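Local coordinates for EmGH1 (Erythrobacter marinus, PDB 5Z87), which is a glycoside hydrolase family 3 enzyme that probably hydrolyses beta-glucosidic bonds at the ends of sugar chains, at residues 94-99 against 135-140; 103-108 against 391-396; 168-173 against 224-229. All blocks are in the same frame, centred on the assembly; numbering follows the deposited sequence.

Contact 1 (94-99 against 135-140); sequences SASLEA and LLADGA
S96 and A137 meet carbon to carbon, with S96 CB 3.8 Å from A137 CB, while farther along the two loops the methylene D138 CB rests 3.3 Å from the carbonyl oxygen A99 O. Neither approach is a hydrogen bond, and none joins 94-99 to 135-140 directly; the polar groups communicate through water. One water donates to S96 OG and also to L136 O, the latter at 3.2 Å. A second is gripped by three bonds: it donates to L97 O and A99 O and accepts from D138 N at 3.0 Å. A third lies within hydrogen-bonding distance of both carboxylates, E98 OE2 and D138 OD2.

The next shell sets these groups in place. S96 OG sits between the backbone N and the carbonyl carbon (chi1 34°), where it bonds E129 OE2; the other oxygen of the same carboxylate takes A95 N. The backbone does the rest: a type II' turn from S96 to A99 brings L97 O, and the A99 that ends it, to the shared water, and a type II turn from A137 to A140, with G139 at positive phi, carries the chain away beyond D138. L136 centres an inverse gamma turn, is bonded through its backbone to E130 and packs on Y452, two residues of the ligand pocket.

The loops follow strands 91-93 and 126-129, neighbours in the parallel sheet of the TIM-barrel-type domain, so the contact joins consecutive connections of that fold. Its chemistry is that of a hydrated seam: water bridges carbonyl and hydroxyl oxygens and the D138 N-H, which make no direct bond across the loops. Where E98 OE2 and D138 OD2 approach to 4.8 Å, like charges would probably disfavour a closer approach, and the third water lies within reach of both.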
loop_
_atom_site.group_PDB
_atom_site.type_symbol
_atom_site.label_atom_id
_atom_site.label_comp_id
_atom_site.label_asym_id
_atom_site.label_seq_id
_atom_site.Cartn_x
_atom_site.Cartn_y
_atom_site.Cartn_z
ATOM N N SER A 94 27.980 19.462 5.452
ATOM C CA SER A 94 27.629 20.068 6.734
ATOM C C SER A 94 28.831 20.737 7.413
ATOM O O SER A 94 29.268 20.321 8.494
ATOM C CB SER A 94 26.994 19.004 7.643
ATOM O OG SER A 94 26.204 19.603 8.644
ATOM N N ALA A 95 29.360 21.785 6.782
ATOM C CA ALA A 95 30.506 22.524 7.294
ATOM C C ALA A 95 30.104 23.667 8.211
ATOM O O ALA A 95 30.973 24.247 8.869
ATOM C CB ALA A 95 31.343 23.079 6.134
ATOM N N SER A 96 28.816 23.998 8.267
ATOM C CA SER A 96 28.361 25.095 9.112
ATOM C C SER A 96 28.608 24.804 10.589
ATOM O O SER A 96 28.990 25.704 11.347
ATOM C CB SER A 96 26.882 25.339 8.852
ATOM O OG SER A 96 26.251 24.093 8.574
ATOM N N LEU A 97 28.397 23.557 11.012
ATOM C CA LEU A 97 28.611 23.101 12.402
ATOM C C LEU A 97 27.768 23.982 13.325
ATOM O O LEU A 97 26.589 24.228 13.031
ATOM C CB LEU A 97 30.105 23.077 12.714
ATOM C CG LEU A 97 31.037 22.314 11.775
ATOM C CD1 LEU A 97 32.491 22.528 12.185
ATOM C CD2 LEU A 97 30.698 20.838 11.763
ATOM N N GLU A 98 28.315 24.487 14.428
ATOM C CA GLU A 98 27.572 25.347 15.335
ATOM C C GLU A 98 27.900 26.821 15.136
ATOM O O GLU A 98 27.649 27.632 16.030
ATOM C CB GLU A 98 27.822 24.927 16.788
ATOM C CG GLU A 98 27.401 23.490 17.106
ATOM C CD GLU A 98 25.958 23.398 17.615
ATOM O OE1 GLU A 98 25.299 22.358 17.366
ATOM O OE2 GLU A 98 25.478 24.365 18.255
ATOM N N ALA A 99 28.422 27.190 13.971
ATOM C CA ALA A 99 28.938 28.533 13.753
ATOM C C ALA A 99 27.888 29.446 13.134
ATOM O O ALA A 99 27.087 29.019 12.294
ATOM C CB ALA A 99 30.178 28.494 12.859
ATOM N N LEU A 135 18.425 27.813 4.762
ATOM C CA LEU A 135 19.695 27.164 5.048
ATOM C C LEU A 135 19.704 26.573 6.455
ATOM O O LEU A 135 19.440 27.271 7.434
ATOM C CB LEU A 135 20.827 28.171 4.892
ATOM C CG LEU A 135 22.178 27.759 5.444
ATOM C CD1 LEU A 135 22.793 26.638 4.614
ATOM C CD2 LEU A 135 23.040 29.006 5.442
ATOM N N LEU A 136 20.016 25.281 6.563
ATOM C CA LEU A 136 20.152 24.647 7.873
ATOM C C LEU A 136 21.501 25.059 8.450
ATOM O O LEU A 136 22.513 24.364 8.328
ATOM C CB LEU A 136 20.019 23.133 7.764
ATOM C CG LEU A 136 19.584 22.318 8.987
ATOM C CD1 LEU A 136 19.662 20.827 8.662
ATOM C CD2 LEU A 136 20.376 22.609 10.261
ATOM N N ALA A 137 21.506 26.216 9.105
ATOM C CA ALA A 137 22.725 26.714 9.731
ATOM C C ALA A 137 22.355 27.747 10.781
ATOM O O ALA A 137 21.322 28.413 10.684
ATOM C CB ALA A 137 23.696 27.330 8.711
ATOM N N ASP A 138 23.227 27.877 11.774
ATOM C CA ASP A 138 22.988 28.792 12.876
ATOM C C ASP A 138 22.769 30.211 12.364
ATOM O O ASP A 138 23.549 30.724 11.556
ATOM C CB ASP A 138 24.169 28.742 13.839
ATOM C CG ASP A 138 23.797 29.177 15.225
ATOM O OD1 ASP A 138 23.609 30.398 15.432
ATOM O OD2 ASP A 138 23.673 28.288 16.098
ATOM N N GLY A 139 21.675 30.827 12.803
ATOM C CA GLY A 139 21.379 32.192 12.434
ATOM C C GLY A 139 20.813 32.419 11.050
ATOM O O GLY A 139 20.640 33.576 10.670
ATOM N N ALA A 140 20.505 31.373 10.280
ATOM C CA ALA A 140 19.913 31.568 8.957
ATOM C C ALA A 140 18.388 31.690 9.039
ATOM O O ALA A 140 17.756 31.188 9.974
ATOM C CB ALA A 140 20.291 30.421 8.019
HETATM O O HOH W 1 24.462 23.256 10.567
HETATM O O HOH W 2 25.804 26.419 11.874
HETATM O O HOH W 3 23.709 26.217 18.560
#

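Contact 2 (103-108 against 391-396); sequences DNARAV and ADPALA
A105 and P393 form a small apolar helix-to-helix contact in which the side of helix 101-116 receives the first turn of helix 393-399, with D392 as its N-cap. The first helix follows strand 91-93 of the TIM-barrel-type domain, and the second is reached only some 280 residues later, so the contact ties together parts of the fold that are remote in sequence.

The methyl of A105 is the focus. It points at the incoming chain and touches all five atoms of the proline ring, nearest to P393 CA, at 3.5 Å from A105 CB. On the approach to the helix, A391 CB packs beside it, 3.8 Å from A105 CB and also against the carbonyl oxygen A105 O. A396, one turn on, adds a looser methyl contact. The small side chains let the backbones come close, with A105 CA and P393 CA only 4.9 Å apart. M109, farther along helix 101-116, packs on both A391 and P393.

The proline is also bordered by the aliphatic part of R106, whose side chain crosses it at a slant and puts R106 CG 3.7 Å from P393 CG. A bend at chi3 (-71°) turns NE aside from the extended course of the chain. The guanidinium then serves D103, one helical turn back: R106 NH2 forms a salt bridge to D103 OD1 at 2.7 Å, with the acceptor 18° out of the guanidinium plane. Across the contact, D392 OD1 accepts the capping bond from L395 N, nearly straight at 171° but weak, at 3.3 Å.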
loop_
_atom_site.group_PDB
_atom_site.type_symbol
_atom_site.label_atom_id
_atom_site.label_comp_id
_atom_site.label_asym_id
_atom_site.label_seq_id
_atom_site.Cartn_x
_atom_site.Cartn_y
_atom_site.Cartn_z
ATOM N N ASP A 103 31.488 33.449 11.173
ATOM C CA ASP A 103 32.387 32.357 11.543
ATOM C C ASP A 103 32.250 31.177 10.590
ATOM O O ASP A 103 33.233 30.488 10.300
ATOM C CB ASP A 103 32.117 31.912 12.979
ATOM C CG ASP A 103 32.296 33.037 13.977
ATOM O OD1 ASP A 103 33.045 33.991 13.672
ATOM O OD2 ASP A 103 31.688 32.972 15.063
ATOM N N ASN A 104 31.031 30.913 10.118
ATOM C CA ASN A 104 30.804 29.877 9.116
ATOM C C ASN A 104 31.656 30.155 7.887
ATOM O O ASN A 104 32.480 29.329 7.480
ATOM C CB ASN A 104 29.301 29.847 8.778
ATOM C CG ASN A 104 28.853 28.633 7.968
ATOM O OD1 ASN A 104 27.649 28.394 7.869
ATOM N ND2 ASN A 104 29.783 27.896 7.360
ATOM N N ALA A 105 31.500 31.348 7.319
ATOM C CA ALA A 105 32.247 31.726 6.124
ATOM C C ALA A 105 33.754 31.627 6.338
ATOM O O ALA A 105 34.483 31.163 5.455
ATOM C CB ALA A 105 31.861 33.142 5.712
ATOM N N ARG A 106 34.243 32.052 7.504
ATOM C CA ARG A 106 35.682 32.006 7.737
ATOM C C ARG A 106 36.159 30.573 7.904
ATOM O O ARG A 106 37.243 30.219 7.428
ATOM C CB ARG A 106 36.057 32.855 8.957
ATOM C CG ARG A 106 36.035 34.362 8.669
ATOM C CD ARG A 106 36.554 35.196 9.853
ATOM N NE ARG A 106 35.618 35.208 10.979
ATOM C CZ ARG A 106 34.692 36.146 11.175
ATOM N NH1 ARG A 106 34.583 37.164 10.330
ATOM N NH2 ARG A 106 33.876 36.062 12.219
ATOM N N ALA A 107 35.362 29.727 8.567
ATOM C CA ALA A 107 35.803 28.352 8.783
ATOM C C ALA A 107 35.862 27.578 7.469
ATOM O O ALA A 107 36.717 26.697 7.308
ATOM C CB ALA A 107 34.896 27.653 9.803
ATOM N N VAL A 108 34.995 27.913 6.510
ATOM C CA VAL A 108 35.048 27.252 5.212
ATOM C C VAL A 108 36.253 27.743 4.416
ATOM O O VAL A 108 36.917 26.962 3.723
ATOM C CB VAL A 108 33.731 27.474 4.445
ATOM C CG1 VAL A 108 33.840 26.936 3.037
ATOM C CG2 VAL A 108 32.570 26.812 5.169
ATOM N N ALA A 391 34.117 32.160 0.156
ATOM C CA ALA A 391 33.004 32.641 0.975
ATOM C C ALA A 391 33.165 34.152 1.134
ATOM O O ALA A 391 34.068 34.756 0.544
ATOM C CB ALA A 391 32.969 31.923 2.323
ATOM N N ASP A 392 32.298 34.760 1.945
ATOM C CA ASP A 392 32.243 36.216 2.100
ATOM C C ASP A 392 31.695 36.519 3.480
ATOM O O ASP A 392 30.489 36.745 3.654
ATOM C CB ASP A 392 31.378 36.877 1.028
ATOM C CG ASP A 392 31.478 38.408 1.046
ATOM O OD1 ASP A 392 31.900 38.982 2.072
ATOM O OD2 ASP A 392 31.128 39.039 0.027
ATOM N N PRO A 393 32.561 36.564 4.492
ATOM C CA PRO A 393 32.063 36.655 5.875
ATOM C C PRO A 393 31.183 37.862 6.143
ATOM O O PRO A 393 30.205 37.746 6.892
ATOM C CB PRO A 393 33.358 36.685 6.702
ATOM C CG PRO A 393 34.355 35.952 5.838
ATOM C CD PRO A 393 34.012 36.323 4.428
ATOM N N ALA A 394 31.480 39.015 5.543
ATOM C CA ALA A 394 30.745 40.223 5.908
ATOM C C ALA A 394 29.375 40.260 5.247
ATOM O O ALA A 394 28.392 40.663 5.876
ATOM C CB ALA A 394 31.557 41.476 5.554
ATOM N N LEU A 395 29.296 39.858 3.980
ATOM C CA LEU A 395 27.998 39.697 3.337
ATOM C C LEU A 395 27.160 38.646 4.050
ATOM O O LEU A 395 25.956 38.837 4.250
ATOM C CB LEU A 395 28.177 39.317 1.868
ATOM C CG LEU A 395 26.865 39.064 1.124
ATOM C CD1 LEU A 395 26.020 40.344 1.118
ATOM C CD2 LEU A 395 27.113 38.533 -0.300
ATOM N N ALA A 396 27.777 37.527 4.433
ATOM C CA ALA A 396 27.065 36.500 5.188
ATOM C C ALA A 396 26.405 37.082 6.433
ATOM O O ALA A 396 25.316 36.651 6.827
ATOM C CB ALA A 396 28.024 35.370 5.584
#

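Contact 3 (168-173 against 224-229)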
loop_
_atom_site.group_PDB
_atom_site.type_symbol
_atom_site.label_atom_id
_atom_site.label_comp_id
_atom_site.label_asym_id
_atom_site.label_seq_id
_atom_site.Cartn_x
_atom_site.Cartn_y
_atom_site.Cartn_z
ATOM N N GLU A 168 22.184 33.325 1.284
ATOM C CA GLU A 168 22.696 33.046 2.617
ATOM C C GLU A 168 23.672 31.877 2.590
ATOM O O GLU A 168 24.683 31.885 3.301
ATOM C CB GLU A 168 21.532 32.779 3.588
ATOM C CG GLU A 168 20.541 33.946 3.720
ATOM C CD GLU A 168 19.623 33.871 4.948
ATOM O OE1 GLU A 168 19.816 33.003 5.839
ATOM O OE2 GLU A 168 18.689 34.704 5.016
ATOM N N ALA A 169 23.396 30.871 1.758
ATOM C CA ALA A 169 24.259 29.695 1.715
ATOM C C ALA A 169 25.592 30.016 1.039
ATOM O O ALA A 169 26.660 29.687 1.564
ATOM C CB ALA A 169 23.543 28.543 0.997
ATOM N N ARG A 170 25.547 30.660 -0.128
ATOM C CA ARG A 170 26.770 30.920 -0.883
ATOM C C ARG A 170 27.679 31.896 -0.136
ATOM O O ARG A 170 28.900 31.707 -0.088
ATOM C CB ARG A 170 26.409 31.440 -2.279
ATOM C CG ARG A 170 27.565 31.456 -3.276
ATOM C CD ARG A 170 28.140 30.056 -3.485
ATOM N NE ARG A 170 29.442 30.066 -4.150
ATOM C CZ ARG A 170 29.615 29.856 -5.452
ATOM N NH1 ARG A 170 30.833 29.886 -5.984
ATOM N NH2 ARG A 170 28.567 29.621 -6.227
ATOM N N SER A 171 27.101 32.921 0.488
ATOM C CA SER A 171 27.906 33.852 1.271
ATOM C C SER A 171 28.599 33.166 2.441
ATOM O O SER A 171 29.636 33.652 2.907
ATOM C CB SER A 171 27.036 35.009 1.780
ATOM O OG SER A 171 26.189 34.564 2.826
ATOM N N ARG A 172 28.063 32.051 2.924
ATOM C CA ARG A 172 28.678 31.302 4.017
ATOM C C ARG A 172 29.570 30.166 3.521
ATOM O O ARG A 172 30.037 29.356 4.327
ATOM C CB ARG A 172 27.597 30.759 4.965
ATOM C CG ARG A 172 26.815 31.861 5.699
ATOM C CD ARG A 172 25.564 31.337 6.418
ATOM N NE ARG A 172 25.916 30.534 7.583
ATOM C CZ ARG A 172 25.240 30.532 8.725
ATOM N NH1 ARG A 172 24.149 31.287 8.862
ATOM N NH2 ARG A 172 25.655 29.777 9.733
ATOM N N GLY A 173 29.825 30.087 2.221
ATOM C CA GLY A 173 30.776 29.130 1.707
ATOM C C GLY A 173 30.185 27.869 1.125
ATOM O O GLY A 173 30.940 27.017 0.650
ATOM N N PRO A 224 25.054 32.180 -11.715
ATOM C CA PRO A 224 25.334 33.551 -11.285
ATOM C C PRO A 224 25.958 33.551 -9.900
ATOM O O PRO A 224 25.985 32.545 -9.186
ATOM C CB PRO A 224 23.956 34.225 -11.286
ATOM C CG PRO A 224 23.101 33.339 -12.170
ATOM C CD PRO A 224 23.619 31.950 -11.945
ATOM N N ALA A 225 26.503 34.701 -9.534
ATOM C CA ALA A 225 27.019 34.881 -8.187
ATOM C C ALA A 225 25.907 34.672 -7.164
ATOM O O ALA A 225 24.740 35.001 -7.394
ATOM C CB ALA A 225 27.624 36.283 -8.032
ATOM N N ASN A 226 26.279 34.099 -6.026
ATOM C CA ASN A 226 25.372 33.952 -4.890
ATOM C C ASN A 226 24.228 32.974 -5.176
ATOM O O ASN A 226 23.146 33.077 -4.588
ATOM C CB ASN A 226 24.839 35.318 -4.447
ATOM C CG ASN A 226 25.935 36.200 -3.861
ATOM O OD1 ASN A 226 26.792 35.730 -3.100
ATOM N ND2 ASN A 226 25.920 37.476 -4.219
ATOM N N ARG A 227 24.464 32.027 -6.078
ATOM C CA ARG A 227 23.619 30.863 -6.297
ATOM C C ARG A 227 24.398 29.619 -5.906
ATOM O O ARG A 227 25.613 29.665 -5.709
ATOM C CB ARG A 227 23.163 30.770 -7.759
ATOM C CG ARG A 227 22.456 32.003 -8.277
ATOM C CD ARG A 227 21.184 32.314 -7.501
ATOM N NE ARG A 227 20.598 33.566 -7.966
ATOM C CZ ARG A 227 19.298 33.788 -8.098
ATOM N NH1 ARG A 227 18.884 34.965 -8.537
ATOM N NH2 ARG A 227 18.412 32.844 -7.788
ATOM N N ILE A 228 23.686 28.496 -5.771
ATOM C CA ILE A 228 24.290 27.225 -5.383
ATOM C C ILE A 228 23.645 26.118 -6.211
ATOM O O ILE A 228 22.549 26.273 -6.750
ATOM C CB ILE A 228 24.126 26.927 -3.870
ATOM C CG1 ILE A 228 22.655 26.603 -3.536
ATOM C CG2 ILE A 228 24.622 28.103 -3.025
ATOM C CD1 ILE A 228 22.414 26.157 -2.082
ATOM N N ALA A 229 24.336 24.987 -6.293
ATOM C CA ALA A 229 23.808 23.823 -6.996
ATOM C C ALA A 229 22.736 23.108 -6.170
ATOM O O ALA A 229 22.873 22.936 -4.952
ATOM C CB ALA A 229 24.943 22.849 -7.332
#
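R170 reaches across to R227 and hooks round its carbonyl group. Its CG stands anti to the backbone N (chi1 -167°), and the bend that follows at chi2 (60°) swings R170 CD to within 3.4 Å of R227 O. The guanidinium then closes on that oxygen: R170 NH2 donates to R227 O at 3.0 Å, an almost straight bond (160°) with the acceptor close to the guanidinium plane, at its edge. R170 NH1 has its own acceptor, C383 O, and both carbonyls help to fix the rotation of the flat group. Nearer the helix, R170 CG packs 3.7 Å from N226 CA, in the type II turn from P224 to R227.

Helix 155-171 ends here in a Schellman motif with G173 as C-prime residue, just before strand 176-177; the opposing loop leads into strand 229-235. The contact thus joins the approaches to two adjacent strands of the TIM-barrel-type sheet.

I228 completes the apolar side. I228 CG2 lies 3.9 Å from R170 CB, and I228 CD1, at the end of the other branch, lies 4.1 Å from A169 CB. The side chains of R170 and I228 pass one another in opposite directions. R227 CB points away from the helix, and R227 NH1 forms a salt bridge with E163 OE2.

How the contacts relate
The three contacts form one continuous patch. The centres of contacts 1 and 2 lie about 11 Å apart, as do those of contacts 2 and 3, while the centres of contacts 1 and 3 are about 14 Å apart. R172, just past the helix end in contact 3, links all of them: its NE and NH1 probably bond N104 OD1 of contact 2 and D138 O of contact 1, each at 2.8 Å. A backbone bond, D392 N to S171 O at 3.0 Å, also fastens contact 2 to contact 3, whereas contacts 1 and 2 touch by packing, as where A95 CB meets V108 CG2. None of the three contains a residue of the dithiothreitol pocket, though L136 of contact 1 touches two of them.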